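Long-range contacts in NEQ263 (Nanoarchaeum equitans Kin4-M, PDB 5BN3), which pairs with NeqA in an ATP synthase core complex and probably contributes to nucleotide binding where the two kinds of subunit meet: residues L111-S116 against L145-N150; I115-V120 against P316-L321; A121-K126 against R326-G331; G127-I132 against I298-Y303. One frame throughout, in Å; residues are numbered along the deposited sequence.

Interaction 1: L111-S116 against L145-N150; sequences LYTGIS and LQIARN
Ile115 and Thr113 pack against Gln146, Ile147 and Asn150 in a mostly buried loop-on-helix contact, where the turn joining strand 110-111 to helix 116-119 lies against helix 140-151. Ile115 carries the apolar part of the contact: its CD1 stands 3.9 Å from Ile147 CG1, the two branched chains crossing at about a right angle, and 3.9 Å from Gln146 CG. Gln146 has CG anti to its backbone N (chi1 -175°) and runs on extended, so that its amide end lies beside Ile115 CG1 while its OE1 bonds Tyr315. In the P-loop NTPase fold of this domain, helix 140-151 follows strand 131-134, in the place of the helix that comes after the phosphate-binding loop, and branched aliphatic residues suit its inward side. The loop is shaped by an ST turn: Thr113 OG1 accepts from Ile115 N at 3.0 Å and also bonds Asp119 OD1. Gly114, between them, has a positive phi (85°) that glycine adopts easily. Asn150 CB lies 3.3 Å from Thr113 O, and its ND2 is near the same oxygen at an angle too poor for a hydrogen bond. That ND2 donates instead to Gln146 O, one turn earlier in the helix, at 2.8 Å.

Interaction 2: I115-V120 against P316-L321; sequences ISSIDV and PPIDLL
Ser117 and Ile318 mark the closest approach of the two backbones, their CA atoms 6.8 Å apart, where the short helix 116-119 of the nucleotide-binding domain faces the irregular chain between helix 307-311 and strand 324-325. The helix starts from Ile115 at its N-cap, whose carbonyl O accepts from both Ile118 N and Asp119 N. A cis peptide precedes Pro316, and Pro317 is the centre of an inverse gamma turn closed by a weak bond from Ile318 N to Pro316 O. Proline's ring makes cis less costly at Pro316, and at Pro317 it already restricts phi as the turn needs. Pro316 and Ile318 point at the helix, Pro317 away.

Ser117 is the small residue in the middle. Its OG, in the crowded position between backbone N and carbonyl carbon (chi1 54°), meets Ile318 CD1 at 3.4 Å and Pro316 CG at 3.8 Å. Ile318 CD1 also abuts Ile118 CG1 at 3.7 Å, the two isoleucines crossing at about a right angle. At one end Ile115 CG2 slides past the Pro316 ring, 4.0 Å from its CG. At the other, Leu320 CD2 comes 3.5 Å from Ser117 O and 4.1 Å from Ser117 CB. Leu320 also packs on Val379 and Ile384 of helix 367-384, and Leu321 gives its carbonyl to Arg412 of the V-type ATP synthase alpha chain.

No hydrogen bond crosses between the segments. Their cohesion therefore rests on burial and close van der Waals fit, with polar backbone groups such as Ile115 O satisfied within their own segment.

Interaction 3: A121-K126 against R326-G331; sequences AHPLLK and RLAKNG. With ADP (adenosine-5'-diphosphate), chain C.
Pro123 and Leu125 rest on the turn formed by Leu327, Ala328, Asn330 and Gly331. Ala328 sets its single methyl against the pyrrolidine ring of Pro123, with CB 3.6 Å from CD and 3.8 Å from CG; the two CA atoms are only 5.5 Å apart, so a single methyl fills the distance. Leu125 points at the turn and divides its branches. CD1 lies 4.1 Å from Ala328 CA, while CD2 dips to 3.2 Å from Leu327 O and also touches Leu327 CB and Asn330 CB. Gly331 suits its place because a CB there would press on Leu125 CD1; its N lies 4.0 Å from Leu125 CD2. Leu327 O is itself bonded by Asn330 N, so the methyl packs beside a carbonyl already in use.

Arg326 starts off away from this apolar patch, and its chain, extended from CG to NE, ends at the ADP phosphates, which lie at the edge of the guanidinium. NH1 donates to ADP O3B at 2.7 Å (142°) and more weakly to O2A, while NH2 bonds Gly296 O in its own chain. The nucleotide is held mainly by the V-type ATP synthase alpha chain, through Lys229 and the backbone N of Gly226, Gly228 and Val231 of that chain. An arginine lent across a subunit interface to phosphates bound by the neighbour is consistent with the arginine finger of rotary ATPases.

Interaction 4: G127-I132 against I298-Y303; sequences GQKIAI and ITEGQY
The Tyr303 ring carries Ile130 CD1 over one face, 3.7 Å from its centroid and 23° off the normal, as a CH-pi contact displaced toward CZ. Ile132 CG1 stands at the ring edge, 4.3 Å from CD2. Ile130 CG1, anti to the backbone N (chi1 176°), heads toward the ring, with CD1 beyond it over the face. The Gln128 and Glu300 side chains cross obliquely, their flat ends 52° apart, with Gln128 CG beside Glu300 OE1. The Gln128 amide passes on, NE2 donating near its plane to Glu300 O at 2.9 Å and OE1 taking Leu125 N. Glu300 OE1 accepts a weak but straight bond from Lys129 N and one from a water shared with Gly127 O. Its OE2 salt-bridges Lys129 NZ (3.1 Å), which also pairs with Glu264, and accepts from Asn255 ND2 of the V-type ATP synthase alpha chain. Backbone bonds join Glu300 N to Lys129 O and Tyr303 N to Ala131 O. Gly301, with positive phi, suits the corner where the strand begins. Parallel bridges Ala131-Gln302 and Ile132-Tyr303 place strand 131-134 between 301-304 and parallel 273-281; strand 301-304 pairs on with antiparallel 324-325, and Ile298 packs on helix 255-263.

From the N-terminal side, residues 111-132 supply the first segment of every contact in turn. Interaction 1 closes the shortest loop, tying the loop before helix 116-119 to helix 140-151, and starts from the same stretch as interaction 2, sharing Ile115 and Ser116. Interactions 2 and 3 reach nearly 200 residues ahead and cross each other, while interaction 4 nests inside both; interaction 1 crosses 3 and 4. Neighbouring contacts touch: Gly114 N bonds Asp119 OD2, Leu320 O meets His122 NE2, and Tyr303 OH bonds His122 O. Arg326 N pairs with Glu300 O. Together they join strands 131-134 and 301-304 of the nucleotide-binding sheet to the region leading into the C-terminal helices.

Interaction 1: L111-S116 against L145-N150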
loop_
_atom_site.group_PDB
_atom_site.type_symbol
_atom_site.label_atom_id
_atom_site.label_comp_id
_atom_site.label_asym_id
_atom_site.label_seq_id
_atom_site.Cartn_x
_atom_site.Cartn_y
_atom_site.Cartn_z
ATOM N N LEU B 111 10.876 41.000 6.551
ATOM C CA LEU B 111 10.706 41.113 7.997
ATOM C C LEU B 111 11.854 40.366 8.666
ATOM O O LEU B 111 11.887 39.133 8.659
ATOM C CB LEU B 111 9.373 40.499 8.439
ATOM C CG LEU B 111 8.069 41.188 8.035
ATOM C CD1 LEU B 111 6.877 40.304 8.355
ATOM C CD2 LEU B 111 7.932 42.516 8.750
ATOM N N TYR B 112 12.799 41.100 9.243
ATOM C CA TYR B 112 13.954 40.457 9.863
ATOM C C TYR B 112 13.623 39.776 11.190
ATOM O O TYR B 112 13.079 40.392 12.109
ATOM C CB TYR B 112 15.120 41.440 10.001
ATOM C CG TYR B 112 15.817 41.664 8.687
ATOM C CD1 TYR B 112 16.726 40.738 8.204
ATOM C CD2 TYR B 112 15.546 42.782 7.914
ATOM C CE1 TYR B 112 17.355 40.923 7.001
ATOM C CE2 TYR B 112 16.174 42.977 6.705
ATOM C CZ TYR B 112 17.077 42.041 6.258
ATOM O OH TYR B 112 17.715 42.209 5.060
ATOM N N THR B 113 13.958 38.493 11.267
ATOM C CA THR B 113 13.652 37.674 12.431
ATOM C C THR B 113 14.787 37.706 13.438
ATOM O O THR B 113 14.580 37.442 14.621
ATOM C CB THR B 113 13.390 36.208 12.030
ATOM O OG1 THR B 113 14.597 35.623 11.522
ATOM C CG2 THR B 113 12.312 36.136 10.965
ATOM N N GLY B 114 15.989 38.021 12.962
ATOM C CA GLY B 114 17.168 37.999 13.807
ATOM C C GLY B 114 17.773 36.611 13.875
ATOM O O GLY B 114 18.755 36.380 14.582
ATOM N N ILE B 115 17.174 35.687 13.131
ATOM C CA ILE B 115 17.629 34.303 13.082
ATOM C C ILE B 115 18.390 34.059 11.778
ATOM O O ILE B 115 17.811 34.138 10.695
ATOM C CB ILE B 115 16.427 33.340 13.185
ATOM C CG1 ILE B 115 15.624 33.634 14.460
ATOM C CG2 ILE B 115 16.888 31.894 13.166
ATOM C CD1 ILE B 115 14.241 33.008 14.479
ATOM N N SER B 116 19.683 33.760 11.887
ATOM C CA SER B 116 20.560 33.642 10.721
ATOM C C SER B 116 20.103 32.596 9.710
ATOM O O SER B 116 20.103 32.848 8.507
ATOM C CB SER B 116 21.989 33.327 11.164
ATOM O OG SER B 116 22.483 34.323 12.035
ATOM N N LEU B 145 7.714 31.473 18.368
ATOM C CA LEU B 145 7.725 32.525 19.380
ATOM C C LEU B 145 8.909 33.468 19.208
ATOM O O LEU B 145 8.776 34.677 19.389
ATOM C CB LEU B 145 7.738 31.915 20.784
ATOM C CG LEU B 145 6.420 31.295 21.245
ATOM C CD1 LEU B 145 6.569 30.624 22.600
ATOM C CD2 LEU B 145 5.362 32.371 21.307
ATOM N N GLN B 146 10.067 32.915 18.861
ATOM C CA GLN B 146 11.253 33.736 18.627
ATOM C C GLN B 146 11.059 34.621 17.395
ATOM O O GLN B 146 11.519 35.763 17.362
ATOM C CB GLN B 146 12.506 32.858 18.481
ATOM C CG GLN B 146 13.799 33.659 18.349
ATOM C CD GLN B 146 15.046 32.795 18.412
ATOM O OE1 GLN B 146 14.964 31.569 18.472
ATOM N NE2 GLN B 146 16.211 33.437 18.402
ATOM N N ILE B 147 10.363 34.095 16.391
ATOM C CA ILE B 147 10.031 34.876 15.203
ATOM C C ILE B 147 9.043 35.986 15.555
ATOM O O ILE B 147 9.268 37.150 15.227
ATOM C CB ILE B 147 9.433 33.984 14.094
ATOM C CG1 ILE B 147 10.526 33.125 13.450
ATOM C CG2 ILE B 147 8.757 34.829 13.033
ATOM C CD1 ILE B 147 9.986 32.068 12.499
ATOM N N ALA B 148 7.956 35.619 16.229
ATOM C CA ALA B 148 6.927 36.579 16.621
ATOM C C ALA B 148 7.487 37.711 17.481
ATOM O O ALA B 148 7.068 38.864 17.354
ATOM C CB ALA B 148 5.801 35.870 17.348
ATOM N N ARG B 149 8.432 37.374 18.353
ATOM C CA ARG B 149 9.060 38.349 19.243
ATOM C C ARG B 149 9.756 39.469 18.470
ATOM O O ARG B 149 9.798 40.612 18.924
ATOM C CB ARG B 149 10.070 37.648 20.162
ATOM C CG ARG B 149 10.617 38.517 21.289
ATOM C CD ARG B 149 11.929 37.968 21.828
ATOM N NE ARG B 149 11.855 36.538 22.117
ATOM C CZ ARG B 149 12.874 35.695 21.982
ATOM N NH1 ARG B 149 14.051 36.137 21.562
ATOM N NH2 ARG B 149 12.717 34.410 22.261
ATOM N N ASN B 150 10.283 39.143 17.292
ATOM C CA ASN B 150 11.119 40.087 16.549
ATOM C C ASN B 150 10.468 40.775 15.344
ATOM O O ASN B 150 10.890 41.865 14.954
ATOM C CB ASN B 150 12.434 39.417 16.134
ATOM C CG ASN B 150 13.311 39.070 17.322
ATOM O OD1 ASN B 150 13.815 39.957 18.014
ATOM N ND2 ASN B 150 13.508 37.779 17.559
#

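Interaction 2: I115-V120 against P316-L321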
loop_
_atom_site.group_PDB
_atom_site.type_symbol
_atom_site.label_atom_id
_atom_site.label_comp_id
_atom_site.label_asym_id
_atom_site.label_seq_id
_atom_site.Cartn_x
_atom_site.Cartn_y
_atom_site.Cartn_z
ATOM N N ILE B 115 17.174 35.687 13.131
ATOM C CA ILE B 115 17.629 34.303 13.082
ATOM C C ILE B 115 18.390 34.059 11.778
ATOM O O ILE B 115 17.811 34.138 10.695
ATOM C CB ILE B 115 16.427 33.340 13.185
ATOM C CG1 ILE B 115 15.624 33.634 14.460
ATOM C CG2 ILE B 115 16.888 31.894 13.166
ATOM C CD1 ILE B 115 14.241 33.008 14.479
ATOM N N SER B 116 19.683 33.760 11.887
ATOM C CA SER B 116 20.560 33.642 10.721
ATOM C C SER B 116 20.103 32.596 9.710
ATOM O O SER B 116 20.103 32.848 8.507
ATOM C CB SER B 116 21.989 33.327 11.164
ATOM O OG SER B 116 22.483 34.323 12.035
ATOM N N SER B 117 19.721 31.423 10.203
ATOM C CA SER B 117 19.293 30.326 9.340
ATOM C C SER B 117 18.045 30.668 8.527
ATOM O O SER B 117 17.752 30.016 7.524
ATOM C CB SER B 117 19.071 29.056 10.163
ATOM O OG SER B 117 18.174 29.279 11.233
ATOM N N ILE B 118 17.319 31.697 8.958
ATOM C CA ILE B 118 16.172 32.198 8.204
ATOM C C ILE B 118 16.539 33.425 7.364
ATOM O O ILE B 118 16.362 33.424 6.147
ATOM C CB ILE B 118 15.006 32.570 9.145
ATOM C CG1 ILE B 118 14.409 31.311 9.784
ATOM C CG2 ILE B 118 13.930 33.336 8.390
ATOM C CD1 ILE B 118 13.272 31.595 10.751
ATOM N N ASP B 119 17.062 34.462 8.015
ATOM C CA ASP B 119 17.253 35.771 7.379
ATOM C C ASP B 119 18.123 35.802 6.116
ATOM O O ASP B 119 17.816 36.528 5.172
ATOM C CB ASP B 119 17.790 36.783 8.398
ATOM C CG ASP B 119 16.759 37.169 9.440
ATOM O OD1 ASP B 119 15.556 36.912 9.222
ATOM O OD2 ASP B 119 17.153 37.745 10.476
ATOM N N VAL B 120 19.207 35.033 6.102
ATOM C CA VAL B 120 20.125 35.058 4.964
ATOM C C VAL B 120 19.545 34.389 3.718
ATOM O O VAL B 120 19.343 35.037 2.694
ATOM C CB VAL B 120 21.482 34.409 5.312
ATOM C CG1 VAL B 120 22.390 34.406 4.100
ATOM C CG2 VAL B 120 22.142 35.157 6.456
ATOM N N PRO B 316 18.264 26.800 16.323
ATOM C CA PRO B 316 17.085 26.077 15.834
ATOM C C PRO B 316 17.467 25.045 14.781
ATOM O O PRO B 316 18.317 25.326 13.937
ATOM C CB PRO B 316 16.234 27.184 15.214
ATOM C CG PRO B 316 17.232 28.204 14.763
ATOM C CD PRO B 316 18.361 28.158 15.755
ATOM N N PRO B 317 16.841 23.860 14.826
ATOM C CA PRO B 317 17.243 22.746 13.962
ATOM C C PRO B 317 16.688 22.862 12.545
ATOM O O PRO B 317 16.021 21.939 12.069
ATOM C CB PRO B 317 16.640 21.534 14.672
ATOM C CG PRO B 317 15.396 22.078 15.309
ATOM C CD PRO B 317 15.715 23.498 15.709
ATOM N N ILE B 318 16.986 23.969 11.874
ATOM C CA ILE B 318 16.471 24.229 10.532
ATOM C C ILE B 318 17.313 23.593 9.423
ATOM O O ILE B 318 18.516 23.851 9.314
ATOM C CB ILE B 318 16.351 25.748 10.274
ATOM C CG1 ILE B 318 15.267 26.348 11.171
ATOM C CG2 ILE B 318 16.033 26.026 8.817
ATOM C CD1 ILE B 318 15.080 27.843 10.996
ATOM N N ASP B 319 16.670 22.764 8.605
ATOM C CA ASP B 319 17.297 22.198 7.413
ATOM C C ASP B 319 17.400 23.293 6.354
ATOM O O ASP B 319 16.393 23.701 5.774
ATOM C CB ASP B 319 16.462 21.018 6.894
ATOM C CG ASP B 319 17.166 20.221 5.802
ATOM O OD1 ASP B 319 17.799 20.823 4.905
ATOM O OD2 ASP B 319 17.074 18.974 5.835
ATOM N N LEU B 320 18.619 23.769 6.109
ATOM C CA LEU B 320 18.848 24.893 5.199
ATOM C C LEU B 320 18.460 24.594 3.755
ATOM O O LEU B 320 18.153 25.507 2.990
ATOM C CB LEU B 320 20.316 25.333 5.246
ATOM C CG LEU B 320 20.765 26.199 6.421
ATOM C CD1 LEU B 320 22.243 26.538 6.305
ATOM C CD2 LEU B 320 19.942 27.468 6.476
ATOM N N LEU B 321 18.472 23.318 3.386
ATOM C CA LEU B 321 18.251 22.937 1.995
ATOM C C LEU B 321 16.815 22.499 1.707
ATOM O O LEU B 321 16.300 22.733 0.614
ATOM C CB LEU B 321 19.260 21.868 1.570
ATOM C CG LEU B 321 20.706 22.369 1.610
ATOM C CD1 LEU B 321 21.691 21.290 1.205
ATOM C CD2 LEU B 321 20.842 23.566 0.704
#

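Interaction 3: A121-K126 against R326-G331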
loop_
_atom_site.group_PDB
_atom_site.type_symbol
_atom_site.label_atom_id
_atom_site.label_comp_id
_atom_site.label_asym_id
_atom_site.label_seq_id
_atom_site.Cartn_x
_atom_site.Cartn_y
_atom_site.Cartn_z
ATOM N N ALA B 121 19.260 33.096 3.814
ATOM C CA ALA B 121 18.852 32.330 2.640
ATOM C C ALA B 121 17.340 32.230 2.449
ATOM O O ALA B 121 16.869 32.090 1.326
ATOM C CB ALA B 121 19.467 30.950 2.677
ATOM N N HIS B 122 16.578 32.295 3.535
ATOM C CA HIS B 122 15.129 32.101 3.435
ATOM C C HIS B 122 14.305 33.167 4.156
ATOM O O HIS B 122 13.444 32.828 4.972
ATOM C CB HIS B 122 14.751 30.720 3.989
ATOM C CG HIS B 122 15.650 29.615 3.527
ATOM N ND1 HIS B 122 15.731 29.217 2.211
ATOM C CD2 HIS B 122 16.502 28.812 4.213
ATOM C CE1 HIS B 122 16.595 28.224 2.102
ATOM N NE2 HIS B 122 17.077 27.959 3.304
ATOM N N PRO B 123 14.548 34.458 3.853
ATOM C CA PRO B 123 13.890 35.498 4.651
ATOM C C PRO B 123 12.377 35.540 4.475
ATOM O O PRO B 123 11.861 35.251 3.390
ATOM C CB PRO B 123 14.514 36.794 4.125
ATOM C CG PRO B 123 14.938 36.474 2.735
ATOM C CD PRO B 123 15.369 35.032 2.771
ATOM N N LEU B 124 11.686 35.890 5.557
ATOM C CA LEU B 124 10.240 36.090 5.555
ATOM C C LEU B 124 9.922 37.508 5.090
ATOM O O LEU B 124 10.557 38.468 5.532
ATOM C CB LEU B 124 9.696 35.870 6.971
ATOM C CG LEU B 124 8.311 36.409 7.346
ATOM C CD1 LEU B 124 7.221 35.662 6.610
ATOM C CD2 LEU B 124 8.083 36.321 8.845
ATOM N N LEU B 125 8.947 37.643 4.197
ATOM C CA LEU B 125 8.539 38.958 3.703
ATOM C C LEU B 125 7.179 39.355 4.269
ATOM O O LEU B 125 6.368 38.493 4.601
ATOM C CB LEU B 125 8.506 38.979 2.170
ATOM C CG LEU B 125 9.789 39.377 1.433
ATOM C CD1 LEU B 125 10.955 38.504 1.827
ATOM C CD2 LEU B 125 9.583 39.316 -0.071
ATOM N N LYS B 126 6.929 40.658 4.387
ATOM C CA LYS B 126 5.659 41.128 4.938
ATOM C C LYS B 126 4.506 40.820 3.986
ATOM O O LYS B 126 4.516 41.232 2.821
ATOM C CB LYS B 126 5.701 42.627 5.261
ATOM C CG LYS B 126 4.576 43.075 6.193
ATOM C CD LYS B 126 4.777 44.498 6.708
ATOM C CE LYS B 126 4.453 45.533 5.646
ATOM N NZ LYS B 126 4.510 46.919 6.192
ATOM N N ARG B 326 9.704 31.278 -1.065
ATOM C CA ARG B 326 9.477 31.507 -2.494
ATOM C C ARG B 326 9.670 32.955 -2.920
ATOM O O ARG B 326 10.162 33.224 -4.014
ATOM C CB ARG B 326 8.071 31.055 -2.904
ATOM C CG ARG B 326 7.931 29.563 -3.118
ATOM C CD ARG B 326 6.503 29.186 -3.459
ATOM N NE ARG B 326 6.184 27.830 -3.021
ATOM C CZ ARG B 326 6.371 26.741 -3.759
ATOM N NH1 ARG B 326 6.880 26.845 -4.977
ATOM N NH2 ARG B 326 6.050 25.547 -3.279
ATOM N N LEU B 327 9.277 33.883 -2.056
ATOM C CA LEU B 327 9.276 35.297 -2.409
ATOM C C LEU B 327 10.551 36.004 -1.961
ATOM O O LEU B 327 10.719 37.195 -2.210
ATOM C CB LEU B 327 8.046 35.991 -1.814
ATOM C CG LEU B 327 6.684 35.390 -2.170
ATOM C CD1 LEU B 327 5.552 36.228 -1.602
ATOM C CD2 LEU B 327 6.541 35.269 -3.668
ATOM N N ALA B 328 11.446 35.258 -1.320
ATOM C CA ALA B 328 12.672 35.807 -0.733
ATOM C C ALA B 328 13.437 36.761 -1.649
ATOM O O ALA B 328 13.858 37.835 -1.220
ATOM C CB ALA B 328 13.580 34.679 -0.279
ATOM N N LYS B 329 13.608 36.365 -2.907
ATOM C CA LYS B 329 14.359 37.159 -3.879
ATOM C C LYS B 329 13.791 38.566 -4.098
ATOM O O LYS B 329 14.537 39.495 -4.413
ATOM C CB LYS B 329 14.453 36.415 -5.200
ATOM N N ASN B 330 12.476 38.714 -3.942
ATOM C CA ASN B 330 11.822 40.012 -4.096
ATOM C C ASN B 330 12.336 41.073 -3.123
ATOM O O ASN B 330 12.260 42.267 -3.409
ATOM C CB ASN B 330 10.302 39.878 -3.927
ATOM C CG ASN B 330 9.652 39.091 -5.043
ATOM O OD1 ASN B 330 10.257 38.851 -6.086
ATOM N ND2 ASN B 330 8.400 38.696 -4.834
ATOM N N GLY B 331 12.845 40.642 -1.973
ATOM C CA GLY B 331 13.250 41.577 -0.939
ATOM C C GLY B 331 14.745 41.703 -0.714
ATOM O O GLY B 331 15.184 42.519 0.097
HETATM P PB ADP C . 6.595 25.039 -7.950
HETATM O O1B ADP C . 7.075 23.789 -8.638
HETATM O O2B ADP C . 5.690 25.905 -8.782
HETATM O O3B ADP C . 6.117 24.802 -6.541
HETATM P PA ADP C . 8.177 27.434 -8.177
HETATM O O1A ADP C . 8.034 27.617 -9.659
HETATM O O2A ADP C . 7.365 28.287 -7.237
HETATM O O3A ADP C . 7.969 25.879 -7.801
HETATM O "O5'" ADP C . 9.733 27.623 -7.811
HETATM C "C5'" ADP C . 10.198 27.311 -6.499
HETATM C "C4'" ADP C . 11.429 28.147 -6.168
HETATM O "O4'" ADP C . 12.495 27.846 -7.079
HETATM C "C3'" ADP C . 11.102 29.624 -6.298
HETATM O "O3'" ADP C . 11.455 30.294 -5.085
HETATM C "C2'" ADP C . 11.951 30.113 -7.451
HETATM O "O2'" ADP C . 12.548 31.376 -7.160
HETATM C "C1'" ADP C . 13.016 29.048 -7.647
HETATM N N9 ADP C . 13.278 28.865 -9.095
HETATM C C8 ADP C . 12.633 28.016 -9.918
HETATM N N7 ADP C . 13.119 28.102 -11.182
HETATM C C5 ADP C . 14.102 29.022 -11.179
HETATM C C6 ADP C . 15.030 29.596 -12.180
HETATM N N6 ADP C . 15.007 29.188 -13.476
HETATM N N1 ADP C . 15.902 30.535 -11.749
HETATM C C2 ADP C . 15.936 30.946 -10.466
HETATM N N3 ADP C . 15.123 30.469 -9.507
HETATM C C4 ADP C . 14.202 29.521 -9.798
#

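Interaction 4: G127-I132 against I298-Y303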
loop_
_atom_site.group_PDB
_atom_site.type_symbol
_atom_site.label_atom_id
_atom_site.label_comp_id
_atom_site.label_asym_id
_atom_site.label_seq_id
_atom_site.Cartn_x
_atom_site.Cartn_y
_atom_site.Cartn_z
ATOM N N GLY B 127 3.517 40.084 4.486
ATOM C CA GLY B 127 2.396 39.661 3.668
ATOM C C GLY B 127 2.566 38.247 3.148
ATOM O O GLY B 127 1.672 37.698 2.508
ATOM N N GLN B 128 3.717 37.646 3.424
ATOM C CA GLN B 128 3.982 36.288 2.958
ATOM C C GLN B 128 3.283 35.253 3.837
ATOM O O GLN B 128 3.041 35.486 5.027
ATOM C CB GLN B 128 5.494 36.024 2.932
ATOM C CG GLN B 128 5.920 34.743 2.219
ATOM C CD GLN B 128 7.431 34.625 2.086
ATOM O OE1 GLN B 128 8.176 35.483 2.561
ATOM N NE2 GLN B 128 7.887 33.562 1.435
ATOM N N LYS B 129 2.929 34.123 3.235
ATOM C CA LYS B 129 2.476 32.972 3.997
ATOM C C LYS B 129 3.554 31.896 3.909
ATOM O O LYS B 129 3.937 31.469 2.816
ATOM C CB LYS B 129 1.127 32.453 3.476
ATOM C CG LYS B 129 1.070 32.248 1.969
ATOM C CD LYS B 129 -0.262 31.665 1.540
ATOM C CE LYS B 129 -0.262 31.335 0.061
ATOM N NZ LYS B 129 -0.220 32.541 -0.803
ATOM N N ILE B 130 4.067 31.480 5.059
ATOM C CA ILE B 130 5.126 30.481 5.090
ATOM C C ILE B 130 4.968 29.555 6.292
ATOM O O ILE B 130 4.764 30.009 7.417
ATOM C CB ILE B 130 6.524 31.144 5.060
ATOM C CG1 ILE B 130 7.628 30.099 5.202
ATOM C CG2 ILE B 130 6.645 32.181 6.152
ATOM C CD1 ILE B 130 8.933 30.530 4.561
ATOM N N ALA B 131 5.042 28.251 6.045
ATOM C CA ALA B 131 4.768 27.268 7.084
ATOM C C ALA B 131 6.024 26.818 7.819
ATOM O O ALA B 131 7.136 26.938 7.306
ATOM C CB ALA B 131 4.057 26.070 6.493
ATOM N N ILE B 132 5.838 26.303 9.030
ATOM C CA ILE B 132 6.897 25.581 9.722
ATOM C C ILE B 132 6.497 24.106 9.772
ATOM O O ILE B 132 5.434 23.767 10.296
ATOM C CB ILE B 132 7.112 26.114 11.156
ATOM C CG1 ILE B 132 7.514 27.593 11.129
ATOM C CG2 ILE B 132 8.181 25.301 11.878
ATOM C CD1 ILE B 132 7.583 28.228 12.504
ATOM N N ILE B 298 0.785 24.959 -1.254
ATOM C CA ILE B 298 0.002 26.184 -1.074
ATOM C C ILE B 298 0.800 27.352 -0.492
ATOM O O ILE B 298 0.806 28.445 -1.059
ATOM C CB ILE B 298 -1.233 25.940 -0.185
ATOM C CG1 ILE B 298 -2.125 24.870 -0.812
ATOM C CG2 ILE B 298 -2.022 27.230 -0.009
ATOM C CD1 ILE B 298 -3.078 24.222 0.171
ATOM N N THR B 299 1.453 27.136 0.646
ATOM C CA THR B 299 2.247 28.200 1.262
ATOM C C THR B 299 3.394 28.625 0.354
ATOM O O THR B 299 3.800 27.881 -0.542
ATOM C CB THR B 299 2.782 27.816 2.667
ATOM O OG1 THR B 299 3.627 26.663 2.573
ATOM C CG2 THR B 299 1.632 27.531 3.618
ATOM N N GLU B 300 3.908 29.828 0.583
ATOM C CA GLU B 300 4.985 30.350 -0.245
ATOM C C GLU B 300 6.330 29.981 0.364
ATOM O O GLU B 300 7.187 30.835 0.597
ATOM C CB GLU B 300 4.824 31.860 -0.442
ATOM C CG GLU B 300 3.646 32.200 -1.356
ATOM C CD GLU B 300 3.034 33.562 -1.089
ATOM O OE1 GLU B 300 3.349 34.179 -0.047
ATOM O OE2 GLU B 300 2.224 34.013 -1.928
ATOM N N GLY B 301 6.498 28.686 0.611
ATOM C CA GLY B 301 7.707 28.170 1.216
ATOM C C GLY B 301 7.452 27.550 2.575
ATOM O O GLY B 301 6.318 27.530 3.066
ATOM N N GLN B 302 8.515 27.041 3.190
ATOM C CA GLN B 302 8.401 26.414 4.497
ATOM C C GLN B 302 9.750 26.346 5.195
ATOM O O GLN B 302 10.790 26.215 4.545
ATOM C CB GLN B 302 7.802 25.006 4.368
ATOM C CG GLN B 302 8.696 23.991 3.647
ATOM C CD GLN B 302 8.720 24.176 2.144
ATOM O OE1 GLN B 302 7.714 24.543 1.535
ATOM N NE2 GLN B 302 9.875 23.915 1.533
ATOM N N TYR B 303 9.728 26.447 6.519
ATOM C CA TYR B 303 10.917 26.187 7.318
ATOM C C TYR B 303 10.827 24.771 7.885
ATOM O O TYR B 303 9.948 24.469 8.695
ATOM C CB TYR B 303 11.050 27.214 8.445
ATOM C CG TYR B 303 11.074 28.649 7.962
ATOM C CD1 TYR B 303 12.049 29.088 7.078
ATOM C CD2 TYR B 303 10.128 29.567 8.399
ATOM C CE1 TYR B 303 12.078 30.397 6.635
ATOM C CE2 TYR B 303 10.151 30.882 7.961
ATOM C CZ TYR B 303 11.129 31.288 7.080
ATOM O OH TYR B 303 11.162 32.588 6.634
HETATM O O HOH W 1 1.130 36.054 0.505
#